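Local coordinates for protein hypothetical methylmalonyl-CoA decarboxylase alpha subunit (Sulfolobus tokodaii, PDB 1X0U) that is of unknown function but belongs to the carboxyl transferase family, with a ClpP/crotonase-type fold, in an assembly of six chains, at residues Y289-R292 against E293-Y296; A350-I353 against R354-A358; R407-G411 against G412-A416. One frame throughout, in Å; residues are numbered along the deposited sequence.

In the fold
All three interactions are local, each joining residues next to one another in the chain, so no long loop is closed and none nests in or crosses another. From the N terminus, interaction 1 starts helix 291-298, packed on strands 363-369 and 401-406. Interaction 2 follows on helix 343-358, the crossover between parallel strands 325-332 and 363-369 of the same large sheet. Interaction 3 comes last, where the chain leaves strand 401-406, turns a corner at Arg407 into strand 408-410 and then enters helix 411-416. Interactions 1 and 3 touch through Tyr289 and Arg407, which also share Asp368 as a polar partner. Interaction 2 stands apart from both, yet it and interaction 3 each reach the second subunit.

Interaction 1: residues Y289-R292 against E293-Y296; sequences YNMR and EIIY
Met291 and Ile294 carry the apolar part of this helix start. The Met291 chain leaves with CG anti to the backbone N (chi1 176°) and then bends twice, which carries its methyl forward onto Ile294 and Ile295. There CE presses on Ile294 CB at 3.3 Å, tighter than usual for two carbons, and also reaches Ile295 CG2 at 3.8 Å. The Met291 and Ile294 chains cross at about a right angle. Ile294 CD1 extends the patch to Tyr289 CE2 at 3.8 Å, meeting that ring at a slant. Leu366 of strand 363-369 packs on Met291 and Ile295, Val406 of strand 401-406 on Tyr289 and Ile294.

The polar part is the N-terminal cap. Asn290 sits at the N-cap, and its OD1 takes a weak bond from Arg292 N at 3.2 Å. Its carbonyl O accepts from Glu293 N at 3.0 Å, with the donor well above the carbonyl plane. At the next residue, Met291 O takes Ile295 N at 3.2 Å in the carbonyl plane, plus a weaker bond from Ile294 N.

A third group is mixed in character. The Arg292 and Tyr296 side chains run side by side in the same direction, and Arg292 CD lies 3.5 Å from Tyr296 OH. Beyond that the Arg292 guanidinium pairs with Glu306, while Tyr289 OH bonds Asp368.

Asn290 thus satisfies two amides at the helix start, Arg292 N through OD1 and Glu293 N through O, while the apolar side chains pack on the sheet, so hydrogen bonding and packing act on different faces.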
ATOM      1  N   TYR A 289      23.679  40.323 -20.841  1.00 15.13           N
ATOM      2  CA  TYR A 289      22.700  40.409 -21.918  1.00 15.07           C
ATOM      3  C   TYR A 289      21.362  40.154 -21.263  1.00 14.87           C
ATOM      4  O   TYR A 289      21.301  39.976 -20.053  1.00 16.18           O
ATOM      5  CB  TYR A 289      22.956  39.352 -23.000  1.00 13.96           C
ATOM      6  CG  TYR A 289      23.011  37.949 -22.456  1.00 12.90           C
ATOM      7  CD1 TYR A 289      24.207  37.416 -21.976  1.00 13.02           C
ATOM      8  CD2 TYR A 289      21.857  37.162 -22.378  1.00 11.91           C
ATOM      9  CE1 TYR A 289      24.261  36.136 -21.432  1.00 14.04           C
ATOM     10  CE2 TYR A 289      21.899  35.880 -21.832  1.00 10.93           C
ATOM     11  CZ  TYR A 289      23.102  35.374 -21.359  1.00 11.97           C
ATOM     12  OH  TYR A 289      23.148  34.114 -20.788  1.00 13.28           O
ATOM     13  N   ASN A 290      20.298  40.109 -22.056  1.00 14.37           N
ATOM     14  CA  ASN A 290      18.966  39.899 -21.512  1.00 14.93           C
ATOM     15  C   ASN A 290      18.506  38.442 -21.550  1.00 16.26           C
ATOM     16  O   ASN A 290      18.021  37.970 -22.582  1.00 16.99           O
ATOM     17  CB  ASN A 290      17.961  40.775 -22.267  1.00 14.53           C
ATOM     18  CG  ASN A 290      16.606  40.800 -21.607  1.00 13.24           C
ATOM     19  OD1 ASN A 290      16.451  40.354 -20.470  1.00 15.46           O
ATOM     20  ND2 ASN A 290      15.618  41.333 -22.307  1.00 13.80           N
ATOM     21  N   MET A 291      18.652  37.738 -20.427  1.00 15.52           N
ATOM     22  CA  MET A 291      18.243  36.332 -20.339  1.00 14.62           C
ATOM     23  C   MET A 291      16.736  36.184 -20.547  1.00 14.44           C
ATOM     24  O   MET A 291      16.260  35.164 -21.065  1.00 14.13           O
ATOM     25  CB  MET A 291      18.644  35.740 -18.977  1.00 16.54           C
ATOM     26  CG  MET A 291      18.176  34.292 -18.725  1.00 15.85           C
ATOM     27  SD  MET A 291      18.864  33.030 -19.850  1.00 15.01           S
ATOM     28  CE  MET A 291      17.406  32.500 -20.689  1.00 19.28           C
ATOM     29  N   ARG A 292      15.985  37.208 -20.159  1.00 14.36           N
ATOM     30  CA  ARG A 292      14.537  37.165 -20.314  1.00 15.53           C
ATOM     31  C   ARG A 292      14.163  37.117 -21.787  1.00 16.24           C
ATOM     32  O   ARG A 292      13.105  36.613 -22.149  1.00 17.24           O
ATOM     33  CB  ARG A 292      13.876  38.394 -19.681  1.00 14.95           C
ATOM     34  CG  ARG A 292      14.005  38.482 -18.178  1.00 17.48           C
ATOM     35  CD  ARG A 292      13.015  39.503 -17.608  1.00 18.27           C
ATOM     36  NE  ARG A 292      13.047  39.511 -16.150  1.00 16.37           N
ATOM     37  CZ  ARG A 292      14.039  40.026 -15.435  1.00 17.75           C
ATOM     38  NH1 ARG A 292      15.073  40.586 -16.048  1.00 15.21           N
ATOM     39  NH2 ARG A 292      14.008  39.959 -14.110  1.00 17.65           N
ATOM     40  N   GLU A 293      15.028  37.651 -22.639  1.00 17.27           N
ATOM     41  CA  GLU A 293      14.738  37.663 -24.062  1.00 18.51           C
ATOM     42  C   GLU A 293      14.820  36.258 -24.606  1.00 16.76           C
ATOM     43  O   GLU A 293      14.093  35.892 -25.528  1.00 18.79           O
ATOM     44  CB  GLU A 293      15.704  38.588 -24.812  1.00 20.73           C
ATOM     45  CG  GLU A 293      15.403  38.673 -26.291  1.00 26.41           C
ATOM     46  CD  GLU A 293      13.971  39.089 -26.560  1.00 30.31           C
ATOM     47  OE1 GLU A 293      13.389  38.600 -27.552  1.00 33.28           O
ATOM     48  OE2 GLU A 293      13.425  39.912 -25.788  1.00 31.65           O
ATOM     49  N   ILE A 294      15.699  35.457 -24.023  1.00 16.51           N
ATOM     50  CA  ILE A 294      15.838  34.078 -24.447  1.00 14.20           C
ATOM     51  C   ILE A 294      14.596  33.296 -24.027  1.00 14.94           C
ATOM     52  O   ILE A 294      14.088  32.475 -24.796  1.00 13.30           O
ATOM     53  CB  ILE A 294      17.100  33.429 -23.845  1.00 13.87           C
ATOM     54  CG1 ILE A 294      18.347  34.168 -24.346  1.00 13.38           C
ATOM     55  CG2 ILE A 294      17.157  31.963 -24.229  1.00 10.95           C
ATOM     56  CD1 ILE A 294      19.666  33.597 -23.833  1.00 14.21           C
ATOM     57  N   ILE A 295      14.086  33.553 -22.819  1.00 15.36           N
ATOM     58  CA  ILE A 295      12.893  32.829 -22.397  1.00 16.44           C
ATOM     59  C   ILE A 295      11.705  33.197 -23.294  1.00 16.12           C
ATOM     60  O   ILE A 295      11.015  32.304 -23.781  1.00 13.74           O
ATOM     61  CB  ILE A 295      12.501  33.082 -20.888  1.00 18.77           C
ATOM     62  CG1 ILE A 295      12.041  34.517 -20.687  1.00 24.88           C
ATOM     63  CG2 ILE A 295      13.682  32.803 -19.958  1.00 16.96           C
ATOM     64  CD1 ILE A 295      11.734  34.860 -19.229  1.00 29.07           C
ATOM     65  N   TYR A 296      11.473  34.492 -23.538  1.00 15.75           N
ATOM     66  CA  TYR A 296      10.335  34.885 -24.380  1.00 18.11           C
ATOM     67  C   TYR A 296      10.417  34.198 -25.737  1.00 18.30           C
ATOM     68  O   TYR A 296       9.397  33.804 -26.306  1.00 17.05           O
ATOM     69  CB  TYR A 296      10.270  36.408 -24.610  1.00 19.40           C
ATOM     70  CG  TYR A 296      10.306  37.259 -23.358  1.00 22.88           C
ATOM     71  CD1 TYR A 296       9.679  36.840 -22.184  1.00 24.34           C
ATOM     72  CD2 TYR A 296      10.970  38.486 -23.347  1.00 23.52           C
ATOM     73  CE1 TYR A 296       9.715  37.618 -21.027  1.00 25.07           C
ATOM     74  CE2 TYR A 296      11.011  39.276 -22.195  1.00 23.98           C
ATOM     75  CZ  TYR A 296      10.383  38.833 -21.041  1.00 24.78           C
ATOM     76  OH  TYR A 296      10.424  39.596 -19.896  1.00 28.18           O
TER

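Interaction 2: residues A350-I353 against R354-A358; sequences ARFI and RFCDA
From Ala350 to Asp357 the chain is regular alpha-helix, with Arg354 N, Phe355 N, Cys356 N and Asp357 N each bonded four residues back to Ala350 O, Arg351 O, Phe352 O and Ile353 O in turn; the shortest, Asp357 N to Ile353 O, is 2.8 Å.

The distinctive side-chain meeting is Phe352 with Cys356, a sulfur-aromatic contact one turn apart. Cys356 SG stands over a face of the Phe352 ring, 3.8 Å from its centroid and 21° off the normal, displaced toward the rim so that CZ is its nearest ring atom at 3.5 Å. Two torsions bring this about: the Phe352 ring is swung opposite its own amide nitrogen (chi1 178°), while Cys356 SG lies beside its nitrogen (chi1 -71°) and so leans back along the helix. Leu363 of strand 363-369 and Phe319 of strand 315-322 pack against both side chains.

On another side of the helix, Arg354 CG passes 3.2 Å from Ala350 O before the chain leads away to a salt bridge between its guanidinium and Glu396. Asp357 OD1 accepts from the backbone N of Thr398 and Val399 and pairs with Lys516 of the second subunit, whose His517 bonds OD2.

The helix therefore has two chemistries. Sulfur and rings pack it against the sheet, whereas the buried Asp357 carboxylate is gripped by amides and a lysine, surroundings that would favour its charged form.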
ATOM      1  N   ALA A 350      15.207  27.665  -4.884  1.00 11.80           N
ATOM      2  CA  ALA A 350      14.912  26.435  -4.158  1.00 11.80           C
ATOM      3  C   ALA A 350      13.429  26.256  -3.830  1.00 13.09           C
ATOM      4  O   ALA A 350      12.861  25.195  -4.084  1.00 12.36           O
ATOM      5  CB  ALA A 350      15.746  26.367  -2.895  1.00 11.36           C
ATOM      6  N   ARG A 351      12.802  27.295  -3.286  1.00 14.87           N
ATOM      7  CA  ARG A 351      11.384  27.235  -2.921  1.00 15.31           C
ATOM      8  C   ARG A 351      10.540  27.054  -4.177  1.00 14.26           C
ATOM      9  O   ARG A 351       9.543  26.331  -4.175  1.00 13.38           O
ATOM     10  CB  ARG A 351      10.978  28.523  -2.193  1.00 16.63           C
ATOM     11  CG  ARG A 351      10.088  28.328  -0.956  1.00 19.39           C
ATOM     12  CD  ARG A 351       8.684  27.974  -1.331  1.00 20.79           C
ATOM     13  NE  ARG A 351       7.774  27.818  -0.187  1.00 24.90           N
ATOM     14  CZ  ARG A 351       7.089  28.804   0.401  1.00 24.23           C
ATOM     15  NH1 ARG A 351       7.198  30.067  -0.009  1.00 21.00           N
ATOM     16  NH2 ARG A 351       6.225  28.510   1.365  1.00 23.51           N
ATOM     17  N   PHE A 352      10.936  27.731  -5.247  1.00 14.52           N
ATOM     18  CA  PHE A 352      10.223  27.626  -6.517  1.00 13.83           C
ATOM     19  C   PHE A 352      10.251  26.205  -7.087  1.00 12.56           C
ATOM     20  O   PHE A 352       9.212  25.669  -7.471  1.00 11.95           O
ATOM     21  CB  PHE A 352      10.821  28.575  -7.563  1.00 12.75           C
ATOM     22  CG  PHE A 352      10.150  28.487  -8.917  1.00 11.02           C
ATOM     23  CD1 PHE A 352       8.885  29.025  -9.119  1.00 10.86           C
ATOM     24  CD2 PHE A 352      10.794  27.885  -9.996  1.00 13.34           C
ATOM     25  CE1 PHE A 352       8.267  28.976 -10.374  1.00  9.01           C
ATOM     26  CE2 PHE A 352      10.184  27.829 -11.263  1.00 12.01           C
ATOM     27  CZ  PHE A 352       8.920  28.377 -11.449  1.00 10.43           C
ATOM     28  N   ILE A 353      11.417  25.575  -7.161  1.00 13.48           N
ATOM     29  CA  ILE A 353      11.405  24.238  -7.739  1.00 16.78           C
ATOM     30  C   ILE A 353      10.609  23.214  -6.913  1.00 14.38           C
ATOM     31  O   ILE A 353       9.908  22.367  -7.479  1.00 13.82           O
ATOM     32  CB  ILE A 353      12.837  23.696  -8.033  1.00 20.31           C
ATOM     33  CG1 ILE A 353      13.570  23.378  -6.749  1.00 24.86           C
ATOM     34  CG2 ILE A 353      13.649  24.750  -8.835  1.00 19.40           C
ATOM     35  CD1 ILE A 353      14.598  24.447  -6.408  1.00 29.64           C
ATOM     36  N   ARG A 354      10.693  23.304  -5.586  1.00 11.63           N
ATOM     37  CA  ARG A 354       9.954  22.381  -4.731  1.00 10.70           C
ATOM     38  C   ARG A 354       8.460  22.507  -5.005  1.00 10.04           C
ATOM     39  O   ARG A 354       7.757  21.492  -5.118  1.00  9.62           O
ATOM     40  CB  ARG A 354      10.245  22.652  -3.259  1.00 11.77           C
ATOM     41  CG  ARG A 354      11.728  22.502  -2.877  1.00 12.02           C
ATOM     42  CD  ARG A 354      11.883  22.391  -1.371  1.00 12.83           C
ATOM     43  NE  ARG A 354      11.565  21.053  -0.884  1.00 12.66           N
ATOM     44  CZ  ARG A 354      10.852  20.803   0.207  1.00 14.83           C
ATOM     45  NH1 ARG A 354      10.365  21.806   0.921  1.00 16.10           N
ATOM     46  NH2 ARG A 354      10.665  19.555   0.609  1.00 12.59           N
ATOM     47  N   PHE A 355       7.976  23.747  -5.130  1.00  9.15           N
ATOM     48  CA  PHE A 355       6.559  23.963  -5.414  1.00  9.07           C
ATOM     49  C   PHE A 355       6.178  23.313  -6.738  1.00  9.77           C
ATOM     50  O   PHE A 355       5.179  22.593  -6.816  1.00  9.90           O
ATOM     51  CB  PHE A 355       6.206  25.456  -5.482  1.00  6.98           C
ATOM     52  CG  PHE A 355       4.786  25.713  -5.912  1.00  8.39           C
ATOM     53  CD1 PHE A 355       3.757  25.750  -4.978  1.00  8.00           C
ATOM     54  CD2 PHE A 355       4.461  25.801  -7.266  1.00  7.22           C
ATOM     55  CE1 PHE A 355       2.432  25.857  -5.389  1.00  6.97           C
ATOM     56  CE2 PHE A 355       3.148  25.904  -7.679  1.00  7.58           C
ATOM     57  CZ  PHE A 355       2.125  25.930  -6.732  1.00  9.03           C
ATOM     58  N   CYS A 356       6.959  23.581  -7.786  1.00  9.61           N
ATOM     59  CA  CYS A 356       6.682  22.999  -9.096  1.00  9.90           C
ATOM     60  C   CYS A 356       6.675  21.485  -8.973  1.00  9.94           C
ATOM     61  O   CYS A 356       5.789  20.807  -9.514  1.00  8.79           O
ATOM     62  CB  CYS A 356       7.736  23.431 -10.121  1.00 10.05           C
ATOM     63  SG  CYS A 356       7.634  25.185 -10.599  1.00 13.69           S
ATOM     64  N   ASP A 357       7.654  20.948  -8.250  1.00  9.16           N
ATOM     65  CA  ASP A 357       7.720  19.501  -8.079  1.00  8.99           C
ATOM     66  C   ASP A 357       6.477  18.963  -7.390  1.00 10.07           C
ATOM     67  O   ASP A 357       5.868  17.999  -7.858  1.00 10.57           O
ATOM     68  CB  ASP A 357       8.943  19.086  -7.266  1.00  8.08           C
ATOM     69  CG  ASP A 357       9.069  17.571  -7.156  1.00  9.88           C
ATOM     70  OD1 ASP A 357       9.121  16.910  -8.216  1.00 11.40           O
ATOM     71  OD2 ASP A 357       9.108  17.039  -6.024  1.00 10.48           O
ATOM     72  N   ALA A 358       6.100  19.588  -6.278  1.00  9.83           N
ATOM     73  CA  ALA A 358       4.930  19.141  -5.528  1.00 11.54           C
ATOM     74  C   ALA A 358       3.691  19.126  -6.408  1.00 10.98           C
ATOM     75  O   ALA A 358       2.834  18.254  -6.284  1.00 10.67           O
ATOM     76  CB  ALA A 358       4.701  20.051  -4.319  1.00 11.17           C
TER

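Interaction 3: residues R407-G411 against G412-A416; sequences RKSYG and GAHIA
Ser409 and His414 face each other across the corner where strand 408-410 gives way to helix 411-416, and Ser409 is the side chain to follow. Its CB lies on the His414 side of the strand, and the Ser409 side chain also touches Val367 of strand 363-369. From there OG swings away from the backbone N (chi1 -160°) and comes to the edge of the imidazole, close to the ring plane; this approach is doubtful, being too short in the model and made to a ring that is probably turned over. At its tip OG meets a water at 3.1 Å, and that same water donates to His414 O at 2.8 Å, so one solvent molecule bridges the strand hydroxyl to the helix backbone.

The turn itself is held by the main chain. His414 N is shared between two carbonyls, bonding Tyr410 O at 2.9 Å and, more weakly, Gly411 O at 3.0 Å. Another weak bond joins Ile415 N to Gly411 O at 3.4 Å. Gly411 has a positive phi of 39°, a value that by itself favours glycine. The axes of strand 408-410 and helix 412-416 pass 5.9 Å apart at 107°, close to perpendicular.

Tyr410 leads the other way, its OH bonded to Glu434, while Leu147 and Tyr150 of the second subunit pack on His414 and Ile415.

A strand running through a Gly-Gly turn into a helix fits the crotonase-type fold of this family. In relatives, amides at such glycine-rich turns can form part of an oxyanion hole, and this corner is consistent with that layout.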
ATOM      1  N   ARG A 407      25.434  29.657 -21.553  1.00 11.33           N
ATOM      2  CA  ARG A 407      26.812  30.118 -21.555  1.00 12.39           C
ATOM      3  C   ARG A 407      27.606  29.526 -20.396  1.00 13.34           C
ATOM      4  O   ARG A 407      27.815  28.316 -20.339  1.00 14.31           O
ATOM      5  CB  ARG A 407      26.867  31.652 -21.510  1.00 12.66           C
ATOM      6  CG  ARG A 407      28.233  32.236 -21.904  1.00 15.18           C
ATOM      7  CD  ARG A 407      28.177  33.760 -22.078  1.00 17.79           C
ATOM      8  NE  ARG A 407      27.790  34.455 -20.854  1.00 16.26           N
ATOM      9  CZ  ARG A 407      27.840  35.775 -20.703  1.00 17.62           C
ATOM     10  NH1 ARG A 407      27.471  36.334 -19.556  1.00 18.96           N
ATOM     11  NH2 ARG A 407      28.258  36.537 -21.703  1.00 15.43           N
ATOM     12  N   LYS A 408      28.038  30.368 -19.467  1.00 13.50           N
ATOM     13  CA  LYS A 408      28.826  29.891 -18.341  1.00 13.97           C
ATOM     14  C   LYS A 408      28.074  28.931 -17.433  1.00 15.43           C
ATOM     15  O   LYS A 408      26.857  29.013 -17.291  1.00 16.25           O
ATOM     16  CB  LYS A 408      29.325  31.076 -17.514  1.00 14.11           C
ATOM     17  CG  LYS A 408      30.251  32.026 -18.279  1.00 12.23           C
ATOM     18  CD  LYS A 408      30.946  32.994 -17.340  1.00 12.01           C
ATOM     19  CE  LYS A 408      29.949  33.792 -16.501  1.00 11.40           C
ATOM     20  NZ  LYS A 408      28.931  34.428 -17.382  1.00 13.71           N
ATOM     21  N   SER A 409      28.821  28.018 -16.824  1.00 16.07           N
ATOM     22  CA  SER A 409      28.276  27.042 -15.891  1.00 14.46           C
ATOM     23  C   SER A 409      29.492  26.566 -15.110  1.00 13.44           C
ATOM     24  O   SER A 409      30.118  25.565 -15.464  1.00 14.15           O
ATOM     25  CB  SER A 409      27.631  25.887 -16.647  1.00 14.58           C
ATOM     26  OG  SER A 409      26.728  25.192 -15.810  1.00 13.17           O
ATOM     27  N   TYR A 410      29.817  27.299 -14.049  1.00 13.05           N
ATOM     28  CA  TYR A 410      30.998  27.018 -13.242  1.00 14.61           C
ATOM     29  C   TYR A 410      30.747  26.487 -11.832  1.00 15.12           C
ATOM     30  O   TYR A 410      29.743  26.806 -11.200  1.00 15.02           O
ATOM     31  CB  TYR A 410      31.860  28.289 -13.082  1.00 13.21           C
ATOM     32  CG  TYR A 410      32.286  29.034 -14.341  1.00 16.41           C
ATOM     33  CD1 TYR A 410      32.268  28.427 -15.607  1.00 16.27           C
ATOM     34  CD2 TYR A 410      32.784  30.335 -14.249  1.00 14.19           C
ATOM     35  CE1 TYR A 410      32.743  29.109 -16.742  1.00 14.18           C
ATOM     36  CE2 TYR A 410      33.257  31.010 -15.371  1.00 16.64           C
ATOM     37  CZ  TYR A 410      33.234  30.394 -16.612  1.00 14.59           C
ATOM     38  OH  TYR A 410      33.701  31.085 -17.705  1.00 17.56           O
ATOM     39  N   GLY A 411      31.719  25.708 -11.354  1.00 15.33           N
ATOM     40  CA  GLY A 411      31.715  25.143 -10.016  1.00 13.95           C
ATOM     41  C   GLY A 411      30.431  24.627  -9.414  1.00 12.59           C
ATOM     42  O   GLY A 411      29.672  23.927 -10.066  1.00 13.26           O
ATOM     43  N   GLY A 412      30.209  24.963  -8.148  1.00 13.65           N
ATOM     44  CA  GLY A 412      29.014  24.523  -7.453  1.00 13.21           C
ATOM     45  C   GLY A 412      27.747  25.020  -8.105  1.00 13.02           C
ATOM     46  O   GLY A 412      26.746  24.305  -8.149  1.00 14.80           O
ATOM     47  N   ALA A 413      27.784  26.244  -8.623  1.00 12.43           N
ATOM     48  CA  ALA A 413      26.619  26.836  -9.263  1.00 10.87           C
ATOM     49  C   ALA A 413      26.232  26.021 -10.492  1.00 11.59           C
ATOM     50  O   ALA A 413      25.068  25.990 -10.895  1.00 10.30           O
ATOM     51  CB  ALA A 413      26.902  28.288  -9.632  1.00  8.78           C
ATOM     52  N   HIS A 414      27.211  25.348 -11.081  1.00 11.29           N
ATOM     53  CA  HIS A 414      26.959  24.502 -12.246  1.00 10.71           C
ATOM     54  C   HIS A 414      26.087  23.347 -11.773  1.00 11.00           C
ATOM     55  O   HIS A 414      25.070  23.006 -12.386  1.00 11.75           O
ATOM     56  CB  HIS A 414      28.285  23.951 -12.797  1.00 11.09           C
ATOM     57  CG  HIS A 414      28.118  22.827 -13.776  1.00 14.28           C
ATOM     58  ND1 HIS A 414      28.562  21.546 -13.521  1.00 14.09           N
ATOM     59  CD2 HIS A 414      27.581  22.797 -15.020  1.00 12.85           C
ATOM     60  CE1 HIS A 414      28.310  20.777 -14.566  1.00 11.88           C
ATOM     61  NE2 HIS A 414      27.714  21.511 -15.489  1.00 14.55           N
ATOM     62  N   ILE A 415      26.510  22.755 -10.665  1.00 10.09           N
ATOM     63  CA  ILE A 415      25.814  21.632 -10.054  1.00  9.88           C
ATOM     64  C   ILE A 415      24.441  22.061  -9.570  1.00 10.16           C
ATOM     65  O   ILE A 415      23.462  21.343  -9.745  1.00  7.38           O
ATOM     66  CB  ILE A 415      26.621  21.088  -8.843  1.00  9.59           C
ATOM     67  CG1 ILE A 415      28.045  20.770  -9.287  1.00  5.95           C
ATOM     68  CG2 ILE A 415      25.945  19.830  -8.268  1.00  7.94           C
ATOM     69  CD1 ILE A 415      28.985  20.477  -8.150  1.00  7.33           C
ATOM     70  N   ALA A 416      24.375  23.250  -8.977  1.00 11.30           N
ATOM     71  CA  ALA A 416      23.120  23.765  -8.437  1.00 11.91           C
ATOM     72  C   ALA A 416      22.071  24.107  -9.487  1.00 11.35           C
ATOM     73  O   ALA A 416      20.913  24.357  -9.148  1.00 11.45           O
ATOM     74  CB  ALA A 416      23.395  24.990  -7.550  1.00 12.32           C
TER
HETATM   75  O   HOH W   1      24.458  23.278 -15.071  1.00 13.02           O